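Local coordinates for protein glucokinase (Thermus thermophilus, PDB 3VOV) that catalyses the ATP-dependent phosphorylation of hexoses such as glucose, probably to the 6-phosphate, as a zinc-containing member of the ROK family of sugar kinases, at residues G155-L160 with A230-A235; L160-G165 with A222-I227; P167-G170 with G175-E178; V241-G246 with G254-L259. All blocks are in the same frame, centred on the assembly; numbering follows the deposited sequence.

Contact 1: G155-L160 with A230-A235. With ZN (zinc ion), chain G.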
loop_
_atom_site.group_PDB
_atom_site.type_symbol
_atom_site.label_atom_id
_atom_site.label_comp_id
_atom_site.label_asym_id
_atom_site.label_seq_id
_atom_site.Cartn_x
_atom_site.Cartn_y
_atom_site.Cartn_z
ATOM N N GLY B 155 3.319 20.379 -13.080
ATOM C CA GLY B 155 2.574 19.492 -13.998
ATOM C C GLY B 155 3.312 18.220 -14.370
ATOM O O GLY B 155 3.070 17.667 -15.419
ATOM N N GLU B 156 4.192 17.735 -13.493
ATOM C CA GLU B 156 4.883 16.473 -13.700
ATOM C C GLU B 156 3.972 15.358 -13.127
ATOM O O GLU B 156 4.266 14.751 -12.094
ATOM C CB GLU B 156 6.259 16.514 -12.992
ATOM C CG GLU B 156 7.339 17.197 -13.846
ATOM C CD GLU B 156 7.770 16.339 -15.056
ATOM O OE1 GLU B 156 7.428 15.141 -15.127
ATOM O OE2 GLU B 156 8.425 16.865 -15.979
ATOM N N LEU B 157 2.834 15.182 -13.787
ATOM C CA LEU B 157 1.695 14.430 -13.252
ATOM C C LEU B 157 1.998 12.944 -13.155
ATOM O O LEU B 157 1.394 12.216 -12.357
ATOM C CB LEU B 157 0.409 14.734 -14.069
ATOM C CG LEU B 157 -0.007 16.235 -14.141
ATOM C CD1 LEU B 157 -1.417 16.442 -14.737
ATOM C CD2 LEU B 157 0.029 16.924 -12.781
ATOM N N GLY B 158 2.960 12.487 -13.948
ATOM C CA GLY B 158 3.379 11.089 -13.893
ATOM C C GLY B 158 4.162 10.736 -12.636
ATOM O O GLY B 158 4.390 9.567 -12.395
ATOM N N HIS B 159 4.566 11.729 -11.828
ATOM C CA HIS B 159 5.456 11.394 -10.741
ATOM C C HIS B 159 4.846 11.669 -9.384
ATOM O O HIS B 159 5.539 11.783 -8.398
ATOM C CB HIS B 159 6.835 12.019 -10.977
ATOM C CG HIS B 159 7.448 11.523 -12.241
ATOM N ND1 HIS B 159 8.134 10.329 -12.318
ATOM C CD2 HIS B 159 7.369 11.997 -13.507
ATOM C CE1 HIS B 159 8.497 10.113 -13.573
ATOM N NE2 HIS B 159 8.032 11.106 -14.317
ATOM N N LEU B 160 3.529 11.750 -9.333
ATOM C CA LEU B 160 2.860 11.765 -8.027
ATOM C C LEU B 160 2.904 10.374 -7.427
ATOM O O LEU B 160 2.772 9.382 -8.140
ATOM C CB LEU B 160 1.435 12.269 -8.149
ATOM C CG LEU B 160 1.392 13.816 -8.144
ATOM C CD1 LEU B 160 1.398 14.387 -9.547
ATOM C CD2 LEU B 160 0.149 14.268 -7.340
ATOM N N ALA B 230 -8.232 11.089 -10.172
ATOM C CA ALA B 230 -9.192 11.524 -9.131
ATOM C C ALA B 230 -8.475 12.330 -8.049
ATOM O O ALA B 230 -9.022 13.289 -7.522
ATOM C CB ALA B 230 -9.909 10.297 -8.491
ATOM N N SER B 231 -7.274 11.891 -7.685
ATOM C CA SER B 231 -6.478 12.517 -6.635
ATOM C C SER B 231 -6.065 13.947 -7.075
ATOM O O SER B 231 -6.174 14.944 -6.319
ATOM C CB SER B 231 -5.248 11.625 -6.387
ATOM O OG SER B 231 -4.764 11.720 -5.077
ATOM N N LEU B 232 -5.663 14.061 -8.335
ATOM C CA LEU B 232 -5.341 15.365 -8.967
ATOM C C LEU B 232 -6.531 16.315 -9.007
ATOM O O LEU B 232 -6.367 17.517 -8.930
ATOM C CB LEU B 232 -4.757 15.151 -10.390
ATOM C CG LEU B 232 -3.313 14.594 -10.334
ATOM C CD1 LEU B 232 -2.837 13.984 -11.672
ATOM C CD2 LEU B 232 -2.328 15.709 -9.843
ATOM N N VAL B 233 -7.741 15.783 -9.110
ATOM C CA VAL B 233 -8.941 16.630 -9.038
ATOM C C VAL B 233 -9.043 17.340 -7.679
ATOM O O VAL B 233 -9.485 18.485 -7.599
ATOM C CB VAL B 233 -10.209 15.808 -9.328
ATOM C CG1 VAL B 233 -11.509 16.600 -8.913
ATOM C CG2 VAL B 233 -10.232 15.433 -10.812
ATOM N N LYS B 234 -8.591 16.684 -6.613
ATOM C CA LYS B 234 -8.667 17.312 -5.286
ATOM C C LYS B 234 -7.684 18.492 -5.214
ATOM O O LYS B 234 -7.894 19.472 -4.500
ATOM C CB LYS B 234 -8.285 16.305 -4.172
ATOM C CG LYS B 234 -8.941 14.912 -4.261
ATOM C CD LYS B 234 -10.427 14.976 -4.178
ATOM C CE LYS B 234 -10.993 13.552 -3.995
ATOM N NZ LYS B 234 -10.449 12.512 -4.951
ATOM N N ALA B 235 -6.560 18.372 -5.905
ATOM C CA ALA B 235 -5.597 19.435 -5.832
ATOM C C ALA B 235 -6.038 20.587 -6.758
ATOM O O ALA B 235 -5.984 21.749 -6.350
ATOM C CB ALA B 235 -4.230 18.915 -6.214
HETATM ZN ZN ZN G . 8.747 8.955 -10.737
#
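Behind the zinc site, the apolar side chains of Leu157 and Leu160 close on Leu232 of helix 212-236, and these three leucines make the whole of the contact. Leu232 points at the loop and divides its work between its two methyls. CD2 wedges between both loop residues, 3.8 Å from Leu160 CD2 and 4.0 Å from Leu157 CD2. CD1 of Leu232 lies alongside Leu157, 4.1 Å from its CB. CG of Leu232 is anti to its own carbonyl carbon (chi1 -73°), which places the two methyls where they meet Leu157 and Leu160. Leu160 turns both methyls to the same neighbour, its CD1 standing 4.0 Å from Leu232 CD2. The side chains pass at a slant, so the surfaces mesh by methyls alone, and leucine, branched at its end, suits both partners.

The loop carries the Glu-Leu-Gly-His signature of ROK proteins. Glu156 centres an inverse gamma turn, and a bond from His159 N to Glu156 O (3.0 Å) tightens the turn that follows. His159 takes no part in the leucine packing; its ND1 binds zinc at 2.2 Å, and Cys169, Cys171 and Cys176 complete the site. An alanine in place of Leu232 would take away both methyls and is likely to open a gap under Leu157 and Leu160, leaving the zinc-bearing loop less firmly backed by the helix. Leu128 and Leu130 of strand 127-132 line the other parts of this apolar patch, while Ser231, next to Leu232, hydrogen-bonds through OG to Thr161 N of the second subunit.

Contact 2: L160-G165 with A222-I227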
loop_
_atom_site.group_PDB
_atom_site.type_symbol
_atom_site.label_atom_id
_atom_site.label_comp_id
_atom_site.label_asym_id
_atom_site.label_seq_id
_atom_site.Cartn_x
_atom_site.Cartn_y
_atom_site.Cartn_z
ATOM N N LEU B 160 3.529 11.750 -9.333
ATOM C CA LEU B 160 2.860 11.765 -8.027
ATOM C C LEU B 160 2.904 10.374 -7.427
ATOM O O LEU B 160 2.772 9.382 -8.140
ATOM C CB LEU B 160 1.435 12.269 -8.149
ATOM C CG LEU B 160 1.392 13.816 -8.144
ATOM C CD1 LEU B 160 1.398 14.387 -9.547
ATOM C CD2 LEU B 160 0.149 14.268 -7.340
ATOM N N THR B 161 3.120 10.308 -6.120
ATOM C CA THR B 161 3.301 9.030 -5.484
ATOM C C THR B 161 1.900 8.414 -5.219
ATOM O O THR B 161 1.172 8.929 -4.400
ATOM C CB THR B 161 4.052 9.215 -4.168
ATOM O OG1 THR B 161 5.314 9.829 -4.433
ATOM C CG2 THR B 161 4.282 7.838 -3.451
ATOM N N LEU B 162 1.573 7.299 -5.845
ATOM C CA LEU B 162 0.316 6.638 -5.546
ATOM C C LEU B 162 0.504 5.368 -4.741
ATOM O O LEU B 162 -0.454 4.874 -4.158
ATOM C CB LEU B 162 -0.381 6.218 -6.836
ATOM C CG LEU B 162 -0.789 7.350 -7.770
ATOM C CD1 LEU B 162 -1.521 6.717 -8.921
ATOM C CD2 LEU B 162 -1.686 8.364 -6.994
ATOM N N LEU B 163 1.691 4.773 -4.803
ATOM C CA LEU B 163 1.902 3.545 -4.034
ATOM C C LEU B 163 3.259 3.555 -3.325
ATOM O O LEU B 163 4.258 3.075 -3.868
ATOM C CB LEU B 163 1.717 2.282 -4.931
ATOM C CG LEU B 163 1.830 0.919 -4.212
ATOM C CD1 LEU B 163 0.557 0.621 -3.364
ATOM C CD2 LEU B 163 2.088 -0.210 -5.196
ATOM N N PRO B 164 3.291 4.049 -2.080
ATOM C CA PRO B 164 4.543 3.995 -1.296
ATOM C C PRO B 164 5.015 2.545 -1.189
ATOM O O PRO B 164 4.226 1.646 -0.927
ATOM C CB PRO B 164 4.124 4.557 0.087
ATOM C CG PRO B 164 2.904 5.425 -0.213
ATOM C CD PRO B 164 2.172 4.642 -1.298
ATOM N N GLY B 165 6.286 2.306 -1.460
ATOM C CA GLY B 165 6.801 0.937 -1.454
ATOM C C GLY B 165 6.507 0.181 -2.744
ATOM O O GLY B 165 6.771 -1.034 -2.835
ATOM N N ALA B 222 -4.860 0.296 -15.274
ATOM C CA ALA B 222 -6.022 1.178 -15.542
ATOM C C ALA B 222 -6.596 1.839 -14.276
ATOM O O ALA B 222 -6.866 3.050 -14.265
ATOM C CB ALA B 222 -7.158 0.394 -16.333
ATOM N N ARG B 223 -6.792 1.072 -13.211
ATOM C CA ARG B 223 -7.281 1.666 -11.964
ATOM C C ARG B 223 -6.319 2.718 -11.356
ATOM O O ARG B 223 -6.786 3.680 -10.752
ATOM C CB ARG B 223 -7.561 0.573 -10.907
ATOM C CG ARG B 223 -8.711 -0.441 -11.318
ATOM C CD ARG B 223 -9.174 -1.243 -10.096
ATOM N NE ARG B 223 -8.099 -2.099 -9.631
ATOM C CZ ARG B 223 -7.788 -3.275 -10.175
ATOM N NH1 ARG B 223 -8.514 -3.776 -11.176
ATOM N NH2 ARG B 223 -6.769 -3.956 -9.683
ATOM N N TYR B 224 -5.000 2.490 -11.428
ATOM C CA TYR B 224 -4.051 3.474 -10.875
ATOM C C TYR B 224 -4.152 4.791 -11.624
ATOM O O TYR B 224 -4.023 5.863 -11.029
ATOM C CB TYR B 224 -2.610 2.966 -10.900
ATOM C CG TYR B 224 -2.272 2.078 -9.693
ATOM C CD1 TYR B 224 -2.411 2.560 -8.384
ATOM C CD2 TYR B 224 -1.790 0.797 -9.877
ATOM C CE1 TYR B 224 -2.059 1.739 -7.255
ATOM C CE2 TYR B 224 -1.460 -0.041 -8.794
ATOM C CZ TYR B 224 -1.626 0.427 -7.507
ATOM O OH TYR B 224 -1.284 -0.388 -6.496
ATOM N N VAL B 225 -4.415 4.716 -12.929
ATOM C CA VAL B 225 -4.605 5.955 -13.707
ATOM C C VAL B 225 -5.870 6.660 -13.200
ATOM O O VAL B 225 -5.823 7.851 -12.948
ATOM C CB VAL B 225 -4.673 5.705 -15.216
ATOM C CG1 VAL B 225 -5.019 7.030 -15.944
ATOM C CG2 VAL B 225 -3.300 5.137 -15.728
ATOM N N GLY B 226 -6.969 5.914 -13.018
ATOM C CA GLY B 226 -8.196 6.471 -12.475
ATOM C C GLY B 226 -7.999 7.091 -11.107
ATOM O O GLY B 226 -8.512 8.193 -10.795
ATOM N N ILE B 227 -7.262 6.385 -10.254
ATOM C CA ILE B 227 -7.019 6.892 -8.918
ATOM C C ILE B 227 -6.156 8.149 -8.965
ATOM O O ILE B 227 -6.396 9.109 -8.190
ATOM C CB ILE B 227 -6.323 5.816 -8.010
ATOM C CG1 ILE B 227 -7.285 4.652 -7.746
ATOM C CG2 ILE B 227 -5.860 6.453 -6.650
ATOM C CD1 ILE B 227 -6.572 3.424 -7.052
#
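Tyr224 meets Leu162 near its root and Leu163 at its tip, spanning two successive residues of the loop. At the root, Tyr224 CB lies 4.4 Å from Leu162 CD1. The same methyl is 4.3 Å from Tyr224 CD1, so the ring begins its course beside Leu162, at a slant to it. Further out the ring passes to Leu163, whose CD2 comes within 4.4 Å of Tyr224 CZ. At the phenolic end, Tyr224 OH lies against the fork of Leu163, 3.6 Å from CD2 and 3.8 Å from CD1.

Leu163 reaches this place because its CG is anti to the backbone N (chi1 -176°), stretching the fork out beside the hydroxyl. Leu162 takes the other course, with CG beside its own N (chi1 -63°), and drives CD1 against the helix backbone, 3.4 Å from Tyr224 O. Leu177 and Leu180 of helix 177-181 enclose Leu162 further. Leu162 thus packs against both helices, which also touch each other through Tyr224 and Leu180, close to the subunit boundaries.

Tyrosine suits a place that is greasy along its length and polar at its end. Its OH donates a hydrogen bond to Gly165 O of the third subunit, and Gly165 O of this chain accepts one from Tyr224 of that subunit in return. Between the two segments there is no hydrogen bond, only van der Waals contact, and the leucines pack along a ring whose polar tip joins two subunits.

Contact 3: P167-G170 with G175-E178. With ZN (zinc ion), chain G.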
loop_
_atom_site.group_PDB
_atom_site.type_symbol
_atom_site.label_atom_id
_atom_site.label_comp_id
_atom_site.label_asym_id
_atom_site.label_seq_id
_atom_site.Cartn_x
_atom_site.Cartn_y
_atom_site.Cartn_z
ATOM N N PRO B 167 6.953 -0.017 -7.210
ATOM C CA PRO B 167 8.132 -0.276 -8.055
ATOM C C PRO B 167 8.897 0.978 -8.344
ATOM O O PRO B 167 8.300 2.042 -8.533
ATOM C CB PRO B 167 7.546 -0.813 -9.368
ATOM C CG PRO B 167 6.071 -1.000 -9.104
ATOM C CD PRO B 167 5.692 -0.106 -7.967
ATOM N N ALA B 168 10.216 0.810 -8.393
ATOM C CA ALA B 168 11.211 1.855 -8.668
ATOM C C ALA B 168 10.826 2.639 -9.904
ATOM O O ALA B 168 10.416 2.026 -10.901
ATOM C CB ALA B 168 12.588 1.176 -8.870
ATOM N N CYS B 169 10.938 3.968 -9.857
ATOM C CA CYS B 169 10.623 4.806 -11.007
ATOM C C CYS B 169 11.904 5.333 -11.651
ATOM O O CYS B 169 12.925 5.473 -10.965
ATOM C CB CYS B 169 9.808 6.037 -10.557
ATOM S SG CYS B 169 9.175 7.094 -11.941
ATOM N N GLY B 170 11.850 5.667 -12.941
ATOM C CA GLY B 170 13.040 6.281 -13.579
ATOM C C GLY B 170 13.424 7.619 -12.963
ATOM O O GLY B 170 14.594 8.025 -13.030
ATOM N N GLY B 175 6.734 3.888 -6.898
ATOM C CA GLY B 175 5.289 3.987 -6.752
ATOM C C GLY B 175 4.643 5.187 -7.414
ATOM O O GLY B 175 3.499 5.511 -7.087
ATOM N N CYS B 176 5.395 5.876 -8.300
ATOM C CA CYS B 176 4.889 6.983 -9.108
ATOM C C CYS B 176 3.839 6.441 -10.034
ATOM O O CYS B 176 3.915 5.284 -10.455
ATOM C CB CYS B 176 6.042 7.587 -9.943
ATOM S SG CYS B 176 7.171 8.481 -8.938
ATOM N N LEU B 177 2.882 7.277 -10.428
ATOM C CA LEU B 177 1.924 6.845 -11.426
ATOM C C LEU B 177 2.647 6.277 -12.667
ATOM O O LEU B 177 2.270 5.216 -13.190
ATOM C CB LEU B 177 1.012 8.027 -11.801
ATOM C CG LEU B 177 -0.012 7.817 -12.915
ATOM C CD1 LEU B 177 -0.903 6.588 -12.679
ATOM C CD2 LEU B 177 -0.873 9.117 -13.098
ATOM N N GLU B 178 3.707 6.967 -13.119
ATOM C CA GLU B 178 4.444 6.471 -14.289
ATOM C C GLU B 178 4.930 5.049 -14.079
ATOM O O GLU B 178 4.792 4.176 -14.941
ATOM C CB GLU B 178 5.668 7.358 -14.580
ATOM C CG GLU B 178 6.482 6.793 -15.738
ATOM C CD GLU B 178 7.436 7.827 -16.324
ATOM O OE1 GLU B 178 6.971 8.629 -17.150
ATOM O OE2 GLU B 178 8.630 7.850 -15.938
HETATM ZN ZN ZN G . 8.747 8.955 -10.737
HETATM O O HOH W 1 9.850 5.536 -15.092
#
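Cys169 packs on Cys176 beside the zinc, its SG 3.7 Å from Cys176 CB. Both sulfurs bind the metal, Cys169 SG at 2.3 Å and Cys176 SG at 2.4 Å, and His159 ND1 and Cys171 SG fill the remaining positions of a four-ligand site, consistent with a structural role. The Cys-X-Cys-Gly-X-X-Gly-Cys-X-Glu pattern formed by these residues is a hallmark of ROK proteins. The two cysteines arrive by different torsions: SG of Cys169 is anti to its backbone N (chi1 -173°), extending from the loop, whereas that of Cys176 is folded back beside its own N. Cysteine fits here because a soft sulfur, probably as thiolate, binds zinc well.

One backbone bond closes the loop that bears Cys169 and Cys171. Gly175 N gives its hydrogen to Pro167 O at 2.9 Å, nearly straight at 166°. Glycine suits position 175, since a positive phi of 73° favours it. At the far end a water bridges the segments, accepting from Gly170 N (2.9 Å) and donating to Glu178 OE2 (2.7 Å). Glu178 extends toward the loop to reach that water, while its OE1 takes a hydrogen bond from Ile136 N.

Cys176 occupies the N-cap position of helix 177-181, so the metal is tied directly to the helix start. Backbone bonds run from Gly175, Leu177 and Glu178 to the 158-163 loop, Ile136 opens strand 136-142, and the third subunit packs on Pro167 through Asp189, which lies on helix 183-194.

Contact 4: V241-G246 with G254-L259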
loop_
_atom_site.group_PDB
_atom_site.type_symbol
_atom_site.label_atom_id
_atom_site.label_comp_id
_atom_site.label_asym_id
_atom_site.label_seq_id
_atom_site.Cartn_x
_atom_site.Cartn_y
_atom_site.Cartn_z
ATOM N N VAL B 241 -11.071 16.815 -17.173
ATOM C CA VAL B 241 -9.863 16.004 -17.229
ATOM C C VAL B 241 -9.749 15.381 -18.621
ATOM O O VAL B 241 -10.716 14.761 -19.129
ATOM C CB VAL B 241 -9.894 14.921 -16.141
ATOM C CG1 VAL B 241 -8.675 13.998 -16.265
ATOM C CG2 VAL B 241 -9.962 15.592 -14.764
ATOM N N VAL B 242 -8.585 15.518 -19.246
ATOM C CA VAL B 242 -8.386 14.953 -20.595
ATOM C C VAL B 242 -7.327 13.858 -20.530
ATOM O O VAL B 242 -6.260 14.071 -19.937
ATOM C CB VAL B 242 -7.923 16.053 -21.610
ATOM C CG1 VAL B 242 -7.752 15.468 -23.062
ATOM C CG2 VAL B 242 -8.898 17.221 -21.637
ATOM N N LEU B 243 -7.626 12.696 -21.115
ATOM C CA LEU B 243 -6.672 11.590 -21.142
ATOM C C LEU B 243 -6.294 11.243 -22.575
ATOM O O LEU B 243 -7.157 10.937 -23.413
ATOM C CB LEU B 243 -7.246 10.340 -20.434
ATOM C CG LEU B 243 -6.390 9.066 -20.374
ATOM C CD1 LEU B 243 -5.121 9.305 -19.569
ATOM C CD2 LEU B 243 -7.187 7.899 -19.747
ATOM N N GLY B 244 -4.995 11.286 -22.850
ATOM C CA GLY B 244 -4.487 10.914 -24.163
ATOM C C GLY B 244 -3.299 9.981 -24.073
ATOM O O GLY B 244 -3.090 9.282 -23.066
ATOM N N GLY B 245 -2.527 9.992 -25.149
ATOM C CA GLY B 245 -1.386 9.124 -25.336
ATOM C C GLY B 245 -1.739 7.805 -25.984
ATOM O O GLY B 245 -2.793 7.257 -25.724
ATOM N N GLY B 246 -0.792 7.216 -26.712
ATOM C CA GLY B 246 -1.100 6.045 -27.522
ATOM C C GLY B 246 -1.428 4.799 -26.738
ATOM O O GLY B 246 -2.197 3.943 -27.210
ATOM N N GLY B 254 -12.036 -2.820 -22.086
ATOM C CA GLY B 254 -12.001 -3.119 -20.644
ATOM C C GLY B 254 -11.069 -2.184 -19.874
ATOM O O GLY B 254 -11.285 -1.931 -18.675
ATOM N N TYR B 255 -10.033 -1.657 -20.549
ATOM C CA TYR B 255 -9.054 -0.787 -19.865
ATOM C C TYR B 255 -9.733 0.520 -19.519
ATOM O O TYR B 255 -9.720 0.960 -18.400
ATOM C CB TYR B 255 -7.820 -0.545 -20.745
ATOM C CG TYR B 255 -6.845 0.526 -20.245
ATOM C CD1 TYR B 255 -5.758 0.181 -19.410
ATOM C CD2 TYR B 255 -6.956 1.860 -20.666
ATOM C CE1 TYR B 255 -4.853 1.155 -18.988
ATOM C CE2 TYR B 255 -6.040 2.844 -20.229
ATOM C CZ TYR B 255 -4.993 2.472 -19.410
ATOM O OH TYR B 255 -4.127 3.440 -18.967
ATOM N N TRP B 256 -10.391 1.102 -20.506
ATOM C CA TRP B 256 -11.069 2.371 -20.329
ATOM C C TRP B 256 -12.195 2.269 -19.307
ATOM O O TRP B 256 -12.341 3.152 -18.439
ATOM C CB TRP B 256 -11.545 2.920 -21.673
ATOM C CG TRP B 256 -11.640 4.399 -21.637
ATOM C CD1 TRP B 256 -12.692 5.146 -21.139
ATOM C CD2 TRP B 256 -10.628 5.350 -22.036
ATOM N NE1 TRP B 256 -12.397 6.494 -21.243
ATOM C CE2 TRP B 256 -11.137 6.642 -21.769
ATOM C CE3 TRP B 256 -9.363 5.234 -22.639
ATOM C CZ2 TRP B 256 -10.418 7.806 -22.061
ATOM C CZ3 TRP B 256 -8.654 6.406 -22.940
ATOM C CH2 TRP B 256 -9.180 7.658 -22.642
ATOM N N GLU B 257 -12.946 1.163 -19.338
ATOM C CA GLU B 257 -14.023 0.969 -18.366
ATOM C C GLU B 257 -13.504 0.910 -16.917
ATOM O O GLU B 257 -14.080 1.526 -16.015
ATOM C CB GLU B 257 -14.845 -0.305 -18.680
ATOM C CG GLU B 257 -15.424 -0.320 -20.118
ATOM C CD GLU B 257 -15.937 -1.719 -20.618
ATOM O OE1 GLU B 257 -15.565 -2.806 -20.082
ATOM O OE2 GLU B 257 -16.719 -1.703 -21.605
ATOM N N ALA B 258 -12.430 0.147 -16.705
ATOM C CA ALA B 258 -11.858 -0.047 -15.380
ATOM C C ALA B 258 -11.271 1.261 -14.892
ATOM O O ALA B 258 -11.394 1.591 -13.751
ATOM C CB ALA B 258 -10.808 -1.133 -15.405
ATOM N N LEU B 259 -10.659 2.027 -15.779
ATOM C CA LEU B 259 -10.088 3.302 -15.410
ATOM C C LEU B 259 -11.181 4.281 -14.958
ATOM O O LEU B 259 -11.068 4.950 -13.946
ATOM C CB LEU B 259 -9.373 3.859 -16.631
ATOM C CG LEU B 259 -8.545 5.105 -16.494
ATOM C CD1 LEU B 259 -7.502 5.045 -17.659
ATOM C CD2 LEU B 259 -9.433 6.341 -16.610
#
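Apolar packing between Leu243, on strand 240-244, and the pair Trp256 and Leu259, on helix 253-265, carries this contact. CD2 of Leu243 is the atom most used: it lies 3.5 Å from Trp256 CH2 and 3.6 Å from Leu259 CD1. Leu243 and Leu259 meet tip to tip, each with CG anti to its backbone N. The CA atoms of Leu243 and Trp256 are 10.2 Å apart. The indole comes from the opposite direction to Leu243 and presents its six-membered ring at a slant; Leu243 CG stands 3.9 Å from Trp256 CH2 and Leu243 CB 4.0 Å from it.

A second kind of approach involves the backbone. Leu243 O lies at the edge of the indole, in the ring plane, 3.9 Å from Trp256 CH2. The third is electrostatic: Arg277, at the end of strand 275-277, makes a cation-pi interaction with the indole.

Strand 240-244, helix 253-265 and the parallel strand 275-277 form a beta-alpha-beta crossover, and Leu275 also packs on Leu243 and Leu259. With Trp256 replaced by alanine, Leu243 would probably lose cover on one flank and Arg277 its aromatic partner. Tryptophan thus serves two chemistries from one ring: its broad hydrocarbon surface packs on Leu243 of the sheet, and its pi cloud offers a cation a partner that leucine could not.

Overall arrangement
All four contacts are buried, yet they differ in surroundings. Contacts 1 and 2 hold consecutive parts of the same loop, overlapping at Leu160, to different turns of helix 212-236, about 10 Å apart between centres; both are apolar and both border the second subunit. Contact 3 is nested within the loops they close and is the polar one, built on metal, water and backbone bonds; it shares zinc with contact 1, and the third subunit with contact 2. Contact 4 touches no other chain and lies away from the metal. Its helix packs on contact 2's, through Val225 and Leu259, while Val233 and Val241 link contacts 1 and 4.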